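Local coordinates for putative cyclohexadienyl dehydrogenase and ADH prephenate dehydrogenase (Rhizobium meliloti, PDB 4WJI), which probably catalyses the oxidative decarboxylation of prephenate to 4-hydroxyphenylpyruvate in tyrosine biosynthesis, and binds NADP and tyrosine, at residues A[4-9]-A[64-69]; A[56-61]-A[82-87]; A[99-104]-A[178-183]. All coordinates share one frame; numbering follows the deposited sequence.

Interaction 1. Residues A[4-9]-A[64-69]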
loop_
_atom_site.group_PDB
_atom_site.type_symbol
_atom_site.label_atom_id
_atom_site.label_comp_id
_atom_site.label_asym_id
_atom_site.label_seq_id
_atom_site.Cartn_x
_atom_site.Cartn_y
_atom_site.Cartn_z
ATOM N N PHE A 4 24.955 -11.151 25.589
ATOM C CA PHE A 4 24.208 -11.539 26.776
ATOM C C PHE A 4 24.448 -13.010 27.001
ATOM O O PHE A 4 24.398 -13.791 26.065
ATOM C CB PHE A 4 22.710 -11.329 26.565
ATOM C CG PHE A 4 22.330 -9.873 26.380
ATOM C CD1 PHE A 4 22.156 -9.052 27.463
ATOM C CD2 PHE A 4 22.283 -9.327 25.114
ATOM C CE1 PHE A 4 21.873 -7.702 27.299
ATOM C CE2 PHE A 4 22.003 -7.977 24.923
ATOM C CZ PHE A 4 21.820 -7.154 26.031
ATOM N N GLN A 5 24.633 -13.439 28.249
ATOM C CA GLN A 5 24.850 -14.871 28.480
ATOM C C GLN A 5 23.565 -15.632 28.208
ATOM O O GLN A 5 23.604 -16.669 27.567
ATOM C CB GLN A 5 25.366 -15.099 29.889
ATOM C CG GLN A 5 25.612 -16.593 30.206
ATOM C CD GLN A 5 26.706 -17.178 29.316
ATOM O OE1 GLN A 5 27.786 -16.618 29.214
ATOM N NE2 GLN A 5 26.426 -18.268 28.678
ATOM N N THR A 6 22.415 -15.122 28.662
ATOM C CA THR A 6 21.147 -15.803 28.443
ATOM C C THR A 6 20.089 -14.762 28.040
ATOM O O THR A 6 19.922 -13.726 28.710
ATOM C CB THR A 6 20.665 -16.428 29.716
ATOM O OG1 THR A 6 21.673 -17.338 30.208
ATOM C CG2 THR A 6 19.379 -17.202 29.453
ATOM N N ILE A 7 19.426 -15.024 26.919
ATOM C CA ILE A 7 18.315 -14.217 26.426
ATOM C C ILE A 7 17.069 -15.073 26.450
ATOM O O ILE A 7 17.065 -16.137 25.846
ATOM C CB ILE A 7 18.549 -13.669 25.023
ATOM C CG1 ILE A 7 19.848 -12.823 24.967
ATOM C CG2 ILE A 7 17.333 -12.860 24.571
ATOM C CD1 ILE A 7 20.127 -12.304 23.602
ATOM N N ALA A 8 16.025 -14.588 27.160
ATOM C CA ALA A 8 14.734 -15.270 27.193
ATOM C C ALA A 8 13.758 -14.523 26.286
ATOM O O ALA A 8 13.582 -13.291 26.414
ATOM C CB ALA A 8 14.180 -15.267 28.594
ATOM N N LEU A 9 13.141 -15.274 25.361
ATOM C CA LEU A 9 12.177 -14.705 24.416
ATOM C C LEU A 9 10.822 -15.170 24.838
ATOM O O LEU A 9 10.532 -16.372 24.796
ATOM C CB LEU A 9 12.477 -15.193 23.004
ATOM C CG LEU A 9 13.886 -14.811 22.509
ATOM C CD1 LEU A 9 14.118 -15.379 21.120
ATOM C CD2 LEU A 9 14.117 -13.290 22.525
ATOM N N GLY A 64 17.457 -16.576 35.754
ATOM C CA GLY A 64 18.848 -16.346 35.340
ATOM C C GLY A 64 19.088 -15.626 34.043
ATOM O O GLY A 64 20.216 -15.498 33.591
ATOM N N ALA A 65 18.026 -15.127 33.414
ATOM C CA ALA A 65 18.159 -14.441 32.127
ATOM C C ALA A 65 18.669 -13.008 32.277
ATOM O O ALA A 65 18.210 -12.256 33.134
ATOM C CB ALA A 65 16.845 -14.453 31.367
ATOM N N ASP A 66 19.623 -12.652 31.445
ATOM C CA ASP A 66 20.212 -11.318 31.437
ATOM C C ASP A 66 19.354 -10.340 30.656
ATOM O O ASP A 66 19.273 -9.154 31.021
ATOM C CB ASP A 66 21.617 -11.370 30.810
ATOM C CG ASP A 66 22.523 -12.332 31.539
ATOM O OD1 ASP A 66 22.928 -12.025 32.708
ATOM O OD2 ASP A 66 22.724 -13.456 30.989
ATOM N N LEU A 67 18.714 -10.820 29.573
ATOM C CA LEU A 67 17.809 -10.005 28.747
ATOM C C LEU A 67 16.526 -10.838 28.549
ATOM O O LEU A 67 16.598 -12.033 28.240
ATOM C CB LEU A 67 18.428 -9.703 27.384
ATOM C CG LEU A 67 17.523 -8.910 26.435
ATOM C CD1 LEU A 67 17.237 -7.537 26.979
ATOM C CD2 LEU A 67 18.204 -8.845 25.088
ATOM N N VAL A 68 15.370 -10.197 28.780
ATOM C CA VAL A 68 14.060 -10.790 28.565
ATOM C C VAL A 68 13.335 -9.923 27.559
ATOM O O VAL A 68 13.194 -8.702 27.770
ATOM C CB VAL A 68 13.249 -10.810 29.872
ATOM C CG1 VAL A 68 11.866 -11.374 29.652
ATOM C CG2 VAL A 68 13.997 -11.601 30.931
ATOM N N VAL A 69 12.974 -10.523 26.410
ATOM C CA VAL A 69 12.293 -9.769 25.347
ATOM C C VAL A 69 10.868 -10.283 25.271
ATOM O O VAL A 69 10.634 -11.467 24.961
ATOM C CB VAL A 69 12.989 -10.008 23.978
ATOM C CG1 VAL A 69 12.332 -9.165 22.888
ATOM C CG2 VAL A 69 14.458 -9.723 24.043
HETATM O O HOH W 1 22.760 -15.864 32.245
#
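Asp66 and Thr6 bring their side chains together at about a right angle at the mouth of a parallel strand pair. With its CG anti to the carbonyl carbon (chi1 -57°), Asp66 accepts the N-H of Thr6 through the anti lone pair of OD2 at 2.9 Å, in a bent bond (143° at the hydrogen). A water ties OD2 to Thr6 OG1 and Gly64 O, while OD1 has its partner outside the two segments, in a salt bridge to Lys89. Next to this polar corner the ring of Phe4 lies across Leu67, whose CB sits 3.8 Å above the ring plane, displaced toward the rim; Leu67 CD2 reaches Phe4 CE2 at 3.9 Å. Ile7 and Leu67 run side by side and point the same way, as do Leu9 and Val69, with Leu9 CD2 3.8 Å from Val69 CB. On the opposite face Ala8 CB meets Ala65 CB. In the backbone, Thr6 O accepts from Asp66 N and Leu67 N, and Ala8 bonds to Leu67 O and Val69 N. This pair is central to the Rossmann-type sheet, between strands 29-35 and 93-96, with helix 14-26 packed on the face of Ile7, Leu9 and Val69.

Interaction 2. Residues A[56-61]-A[82-87]. With MG (magnesium ion), chain D.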
loop_
_atom_site.group_PDB
_atom_site.type_symbol
_atom_site.label_atom_id
_atom_site.label_comp_id
_atom_site.label_asym_id
_atom_site.label_seq_id
_atom_site.Cartn_x
_atom_site.Cartn_y
_atom_site.Cartn_z
ATOM N N LEU A 56 6.984 -23.957 28.625
ATOM C CA LEU A 56 5.674 -23.341 28.636
ATOM C C LEU A 56 5.485 -22.284 29.727
ATOM O O LEU A 56 4.496 -21.526 29.699
ATOM C CB LEU A 56 4.597 -24.416 28.770
ATOM C CG LEU A 56 4.481 -25.464 27.657
ATOM C CD1 LEU A 56 3.657 -26.685 28.106
ATOM C CD2 LEU A 56 3.847 -24.829 26.412
ATOM N N SER A 57 6.416 -22.218 30.670
ATOM C CA SER A 57 6.317 -21.312 31.769
ATOM C C SER A 57 7.204 -20.111 31.568
ATOM O O SER A 57 8.441 -20.235 31.618
ATOM C CB SER A 57 6.731 -22.025 33.027
ATOM O OG SER A 57 6.839 -21.140 34.084
ATOM N N ALA A 58 6.601 -18.929 31.399
ATOM C CA ALA A 58 7.396 -17.696 31.339
ATOM C C ALA A 58 8.187 -17.455 32.648
ATOM O O ALA A 58 9.313 -16.982 32.617
ATOM C CB ALA A 58 6.500 -16.512 31.021
ATOM N N ALA A 59 7.600 -17.815 33.792
ATOM C CA ALA A 59 8.302 -17.684 35.058
ATOM C C ALA A 59 9.600 -18.500 35.033
ATOM O O ALA A 59 10.664 -17.987 35.412
ATOM C CB ALA A 59 7.407 -18.104 36.199
ATOM N N GLU A 60 9.523 -19.760 34.601
ATOM C CA GLU A 60 10.737 -20.570 34.480
ATOM C C GLU A 60 11.712 -20.008 33.445
ATOM O O GLU A 60 12.932 -20.018 33.649
ATOM C CB GLU A 60 10.421 -21.987 34.000
ATOM C CG GLU A 60 9.793 -22.954 34.953
ATOM C CD GLU A 60 9.796 -24.377 34.369
ATOM O OE1 GLU A 60 10.148 -24.611 33.144
ATOM O OE2 GLU A 60 9.426 -25.278 35.147
ATOM N N ALA A 61 11.169 -19.493 32.346
ATOM C CA ALA A 61 12.014 -19.031 31.238
ATOM C C ALA A 61 12.978 -17.920 31.621
ATOM O O ALA A 61 14.088 -17.810 31.042
ATOM C CB ALA A 61 11.159 -18.566 30.070
ATOM N N ALA A 82 3.342 -9.665 35.354
ATOM C CA ALA A 82 2.924 -10.206 36.623
ATOM C C ALA A 82 3.479 -11.622 36.810
ATOM O O ALA A 82 3.868 -11.992 37.922
ATOM C CB ALA A 82 1.417 -10.201 36.704
ATOM N N GLU A 83 3.508 -12.430 35.745
ATOM C CA GLU A 83 3.949 -13.837 35.881
ATOM C C GLU A 83 5.452 -13.916 36.095
ATOM O O GLU A 83 5.953 -14.756 36.839
ATOM C CB GLU A 83 3.577 -14.638 34.620
ATOM C CG GLU A 83 3.872 -16.138 34.686
ATOM C CD GLU A 83 3.040 -16.889 35.756
ATOM O OE1 GLU A 83 2.117 -16.291 36.378
ATOM O OE2 GLU A 83 3.301 -18.102 35.989
ATOM N N ILE A 84 6.211 -13.025 35.469
ATOM C CA ILE A 84 7.692 -13.155 35.542
ATOM C C ILE A 84 8.348 -12.399 36.706
ATOM O O ILE A 84 9.478 -12.650 37.059
ATOM C CB ILE A 84 8.359 -12.712 34.205
ATOM C CG1 ILE A 84 8.214 -11.184 33.918
ATOM C CG2 ILE A 84 7.857 -13.564 33.063
ATOM C CD1 ILE A 84 8.927 -10.693 32.671
ATOM N N ALA A 85 7.612 -11.463 37.317
ATOM C CA ALA A 85 8.224 -10.491 38.209
ATOM C C ALA A 85 9.101 -11.115 39.295
ATOM O O ALA A 85 10.216 -10.647 39.535
ATOM C CB ALA A 85 7.141 -9.637 38.857
ATOM N N ALA A 86 8.549 -12.125 39.970
ATOM C CA ALA A 86 9.206 -12.746 41.118
ATOM C C ALA A 86 10.409 -13.625 40.763
ATOM O O ALA A 86 11.151 -14.046 41.652
ATOM C CB ALA A 86 8.206 -13.567 41.923
ATOM N N HIS A 87 10.562 -13.896 39.477
ATOM C CA HIS A 87 11.537 -14.828 38.964
ATOM C C HIS A 87 12.701 -14.198 38.235
ATOM O O HIS A 87 13.678 -14.886 37.893
ATOM C CB HIS A 87 10.821 -15.761 38.012
ATOM C CG HIS A 87 9.751 -16.555 38.675
ATOM N ND1 HIS A 87 9.971 -17.823 39.152
ATOM C CD2 HIS A 87 8.467 -16.247 38.976
ATOM C CE1 HIS A 87 8.863 -18.273 39.718
ATOM N NE2 HIS A 87 7.935 -17.333 39.628
HETATM MG MG MG D . 5.612 -17.732 40.291
HETATM O O HOH W 2 4.782 -19.019 34.296
HETATM O O HOH W 3 4.773 -16.386 38.565
HETATM O O HOH W 4 5.379 -19.382 38.856
HETATM O O HOH W 5 6.417 -18.478 41.879
HETATM O O HOH W 6 5.281 -15.491 41.178
HETATM O O HOH W 7 3.678 -17.768 40.778
#
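Ala59 presses its CB onto the imidazole of His87, directly over the ring centre and 3.5 Å above its plane, a CH-pi contact almost along the ring normal. Ala59 has more surface buried here than any other residue of the pair. Its carbonyl takes part too, for Ala59 O lies 3.4 Å from His87 CB. In His87, chi1 of -62° sets CG anti to the carbonyl carbon, and chi2 near -95° turns the ring so that one face meets Ala59 CB. Beside it the CG2 methyl of Ile84 packs against both CB and the carbonyl oxygen of Ala58, 3.8 Å from that CB. The short helix 58-61 that offers both alanines is capped at its start by Ser57, whose OG accepts from Glu60 N in a nearly straight bond of 3.1 Å. The two nitrogens of His87 divide the polar work. ND1 is hydrogen-bonded to Glu63, while NE2 coordinates a magnesium ion that is otherwise ligated by five waters, one of which donates to Glu83 O at 2.7 Å. The Glu63 bond at ND1 and the methyl over one face probably help to orient the imidazole, with NE2 presented to a largely hydrated metal.

Interaction 3. Residues A[99-104]-A[178-183]. With NAP (NADP nicotinamide-adenine-dinucleotide phosphate), chain B; TYR (tyrosine), chain C.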
loop_
_atom_site.group_PDB
_atom_site.type_symbol
_atom_site.label_atom_id
_atom_site.label_comp_id
_atom_site.label_asym_id
_atom_site.label_seq_id
_atom_site.Cartn_x
_atom_site.Cartn_y
_atom_site.Cartn_z
ATOM N N SER A 99 3.760 -2.328 19.720
ATOM C CA SER A 99 3.439 -1.271 18.809
ATOM C C SER A 99 2.907 0.019 19.462
ATOM O O SER A 99 2.769 1.051 18.796
ATOM C CB SER A 99 2.440 -1.806 17.772
ATOM O OG SER A 99 3.013 -2.857 16.995
ATOM N N THR A 100 2.524 -0.094 20.724
ATOM C CA THR A 100 2.196 1.001 21.628
ATOM C C THR A 100 3.202 0.979 22.789
ATOM O O THR A 100 3.767 -0.069 23.098
ATOM C CB THR A 100 0.738 0.929 22.167
ATOM O OG1 THR A 100 0.625 -0.140 23.086
ATOM C CG2 THR A 100 -0.234 0.684 21.069
ATOM N N LYS A 101 3.432 2.131 23.421
ATOM C CA LYS A 101 4.398 2.170 24.533
ATOM C C LYS A 101 3.813 2.683 25.857
ATOM O O LYS A 101 4.165 2.202 26.914
ATOM C CB LYS A 101 5.635 2.973 24.119
ATOM C CG LYS A 101 6.493 2.344 23.003
ATOM C CD LYS A 101 7.646 1.461 23.454
ATOM C CE LYS A 101 7.250 0.198 24.135
ATOM N NZ LYS A 101 6.619 -0.843 23.323
ATOM N N GLY A 102 2.979 3.730 25.817
ATOM C CA GLY A 102 2.434 4.283 27.065
ATOM C C GLY A 102 1.686 3.237 27.850
ATOM O O GLY A 102 1.843 3.099 29.081
ATOM N N SER A 103 0.856 2.484 27.146
ATOM C CA SER A 103 0.073 1.429 27.760
ATOM C C SER A 103 0.930 0.320 28.320
ATOM O O SER A 103 0.674 -0.185 29.422
ATOM C CB SER A 103 -0.970 0.819 26.817
ATOM O OG SER A 103 -0.352 0.065 25.764
ATOM N N VAL A 104 1.937 -0.073 27.548
ATOM C CA VAL A 104 2.797 -1.156 27.959
ATOM C C VAL A 104 3.539 -0.775 29.230
ATOM O O VAL A 104 3.639 -1.584 30.185
ATOM C CB VAL A 104 3.764 -1.528 26.816
ATOM C CG1 VAL A 104 4.757 -2.561 27.295
ATOM C CG2 VAL A 104 2.979 -2.070 25.605
ATOM N N LYS A 178 4.752 9.122 25.377
ATOM C CA LYS A 178 3.603 9.817 24.807
ATOM C C LYS A 178 3.901 10.323 23.415
ATOM O O LYS A 178 3.025 10.268 22.547
ATOM C CB LYS A 178 3.116 10.956 25.704
ATOM C CG LYS A 178 2.453 10.418 26.967
ATOM C CD LYS A 178 1.513 11.410 27.631
ATOM C CE LYS A 178 0.751 10.757 28.787
ATOM N NZ LYS A 178 1.625 10.088 29.795
ATOM N N HIS A 179 5.114 10.837 23.195
ATOM C CA HIS A 179 5.481 11.275 21.846
ATOM C C HIS A 179 5.521 10.099 20.878
ATOM O O HIS A 179 5.008 10.190 19.746
ATOM C CB HIS A 179 6.785 12.038 21.841
ATOM C CG HIS A 179 7.141 12.634 20.520
ATOM N ND1 HIS A 179 6.375 13.590 19.898
ATOM C CD2 HIS A 179 8.168 12.373 19.682
ATOM C CE1 HIS A 179 6.926 13.908 18.740
ATOM N NE2 HIS A 179 8.017 13.183 18.589
ATOM N N HIS A 180 6.100 8.972 21.310
ATOM C CA HIS A 180 6.041 7.735 20.503
ATOM C C HIS A 180 4.634 7.412 20.045
ATOM O O HIS A 180 4.389 7.099 18.889
ATOM C CB HIS A 180 6.646 6.553 21.250
ATOM C CG HIS A 180 6.357 5.218 20.611
ATOM N ND1 HIS A 180 5.147 4.592 20.719
ATOM C CD2 HIS A 180 7.125 4.419 19.829
ATOM C CE1 HIS A 180 5.177 3.451 20.034
ATOM N NE2 HIS A 180 6.361 3.334 19.473
ATOM N N ASP A 181 3.690 7.437 20.975
ATOM C CA ASP A 181 2.343 7.050 20.698
ATOM C C ASP A 181 1.636 8.016 19.712
ATOM O O ASP A 181 0.847 7.565 18.873
ATOM C CB ASP A 181 1.554 6.828 21.998
ATOM C CG ASP A 181 2.017 5.548 22.784
ATOM O OD1 ASP A 181 2.808 4.720 22.244
ATOM O OD2 ASP A 181 1.564 5.381 23.960
ATOM N N LYS A 182 2.012 9.303 19.746
ATOM C CA LYS A 182 1.483 10.267 18.768
ATOM C C LYS A 182 2.078 9.989 17.379
ATOM O O LYS A 182 1.355 9.963 16.357
ATOM C CB LYS A 182 1.804 11.696 19.174
ATOM C CG LYS A 182 1.114 12.759 18.354
ATOM N N VAL A 183 3.395 9.835 17.322
ATOM C CA VAL A 183 4.093 9.567 16.064
ATOM C C VAL A 183 3.543 8.277 15.425
ATOM O O VAL A 183 3.180 8.239 14.225
ATOM C CB VAL A 183 5.613 9.473 16.262
ATOM C CG1 VAL A 183 6.314 9.047 14.974
ATOM C CG2 VAL A 183 6.205 10.825 16.703
HETATM P PA NAP B . 2.427 -12.940 16.374
HETATM O O1A NAP B . 3.254 -13.379 15.228
HETATM O O2A NAP B . 0.946 -13.112 16.380
HETATM O O5B NAP B . 2.985 -13.678 17.687
HETATM C C5B NAP B . 2.259 -13.608 18.908
HETATM C C4B NAP B . 3.014 -14.257 20.066
HETATM O O4B NAP B . 2.372 -13.879 21.278
HETATM C C3B NAP B . 2.946 -15.774 20.038
HETATM O O3B NAP B . 4.049 -16.344 20.723
HETATM C C2B NAP B . 1.718 -16.072 20.858
HETATM O O2B NAP B . 1.788 -17.323 21.483
HETATM C C1B NAP B . 1.800 -15.007 21.917
HETATM N N9A NAP B . 0.533 -14.612 22.590
HETATM C C8A NAP B . -0.607 -14.242 22.028
HETATM N N7A NAP B . -1.533 -13.890 22.884
HETATM C C5A NAP B . -0.950 -14.053 24.104
HETATM C C6A NAP B . -1.414 -13.858 25.421
HETATM N N6A NAP B . -2.667 -13.427 25.662
HETATM N N1A NAP B . -0.564 -14.089 26.399
HETATM C C2A NAP B . 0.663 -14.501 26.127
HETATM N N3A NAP B . 1.184 -14.725 24.935
HETATM C C4A NAP B . 0.342 -14.495 23.936
HETATM O O3 NAP B . 2.746 -11.415 16.748
HETATM P PN NAP B . 3.949 -10.423 16.401
HETATM O O1N NAP B . 3.646 -9.894 15.092
HETATM O O2N NAP B . 5.242 -11.057 16.655
HETATM O O5D NAP B . 3.681 -9.222 17.446
HETATM C C5D NAP B . 4.177 -9.240 18.760
HETATM C C4D NAP B . 4.315 -7.801 19.250
HETATM O O4D NAP B . 5.125 -7.095 18.332
HETATM C C3D NAP B . 3.018 -7.053 19.304
HETATM O O3D NAP B . 2.977 -6.249 20.472
HETATM C C2D NAP B . 3.016 -6.194 18.062
HETATM O O2D NAP B . 2.258 -5.031 18.277
HETATM C C1D NAP B . 4.509 -5.883 17.969
HETATM N N1N NAP B . 5.021 -5.613 16.616
HETATM C C2N NAP B . 4.512 -6.239 15.553
HETATM C C3N NAP B . 4.984 -5.987 14.288
HETATM C C7N NAP B . 4.433 -6.639 13.040
HETATM O O7N NAP B . 4.655 -6.130 11.975
HETATM N N7N NAP B . 3.734 -7.742 13.184
HETATM C C4N NAP B . 6.005 -5.085 14.151
HETATM C C5N NAP B . 6.523 -4.480 15.266
HETATM C C6N NAP B . 6.002 -4.726 16.507
HETATM P P2B NAP B . 0.917 -18.574 20.970
HETATM O O1X NAP B . 1.065 -18.617 19.486
HETATM O O2X NAP B . 1.555 -19.742 21.664
HETATM O O3X NAP B . -0.536 -18.368 21.355
HETATM N N TYR C . 3.345 -5.040 9.731
HETATM C CA TYR C . 3.556 -3.763 8.999
HETATM C C TYR C . 3.759 -4.049 7.535
HETATM O O TYR C . 3.681 -5.217 7.165
HETATM C CB TYR C . 4.752 -2.990 9.568
HETATM C CG TYR C . 4.646 -2.633 11.046
HETATM C CD1 TYR C . 3.435 -2.660 11.740
HETATM C CD2 TYR C . 5.773 -2.281 11.741
HETATM C CE1 TYR C . 3.369 -2.338 13.085
HETATM C CE2 TYR C . 5.734 -1.923 13.066
HETATM C CZ TYR C . 4.551 -1.968 13.755
HETATM O OH TYR C . 4.501 -1.681 15.094
HETATM O OXT TYR C . 4.001 -3.088 6.768
HETATM O O HOH W 8 -0.165 3.370 24.555
#
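Lys101 lays its CG over the centre of the His180 ring, 3.4 Å above the plane, and this CH-pi contact forms the tightly packed half of the interface. The lysine chain bends at chi2, chi3 and chi4, and its ammonium is carried away from the histidine to a salt bridge with Asp96; NZ also donates to Thr100 O at 3.0 Å. At the ring edge, near its plane, Ser99 O stands 3.6 Å from His180 CE1. Both ring nitrogens of His180 are engaged: ND1 donates, near the ring plane, to Asp181 OD1 at 2.8 Å, and NE2 is hydrogen-bonded to His122, itself a partner of the bound tyrosine.

Asp181 links this packed half to the more open one. Its carboxylate receives the amide of the N-cap residue Lys101 and that of Gly102, the first residue of helix 102-108. OD1 takes Lys101 N on the syn lone pair at 2.9 Å and His180 ND1 on the anti side, while OD2 takes Gly102 N at 2.9 Å, 20° out of the carboxylate plane. Gly102 carries no side chain, and OD2 approaches its CA closely. Beyond Gly102 direct contact gives way to solvent: one water donates to Asp181 OD2 and accepts from Ser103 N, and Gly102 and Ser103 are partly exposed. Thr100 OG1 and Ser103 OG share a hydrogen bond within the 99-104 segment.

Ser99, at the other end, turns its hydroxyl to the ligands, with OG 2.6 Å from the NADP ribose oxygen O2D and also hydrogen-bonded to the hydroxyl of the bound tyrosine. The arrangement joins the Rossmann-type nucleotide-binding region to the long helix 177-203 of the dimerization region, at the cleft where cofactor and tyrosine meet.

Interactions 1 and 2 are neighbours within the nucleotide-binding region, their centres 12 Å apart. They touch directly: Ala8 and Val68, on the sheet face away from helix 14-26, pack against the 56-61 and 82-87 segments, with Ala8 CB 3.5 Å from Ala61 O and Val68 CG1 4.3 Å from Ile84 CD1. Interaction 3 stands apart, its centre about 24 Å from that of interaction 1 and about 25 Å from that of interaction 2. NADP lies about 9 Å from the side chain of Val69 and about 8 Å from that of Ala58, so interactions 1 and 2 are near the cofactor without binding it, whereas interaction 3 touches it through Ser99.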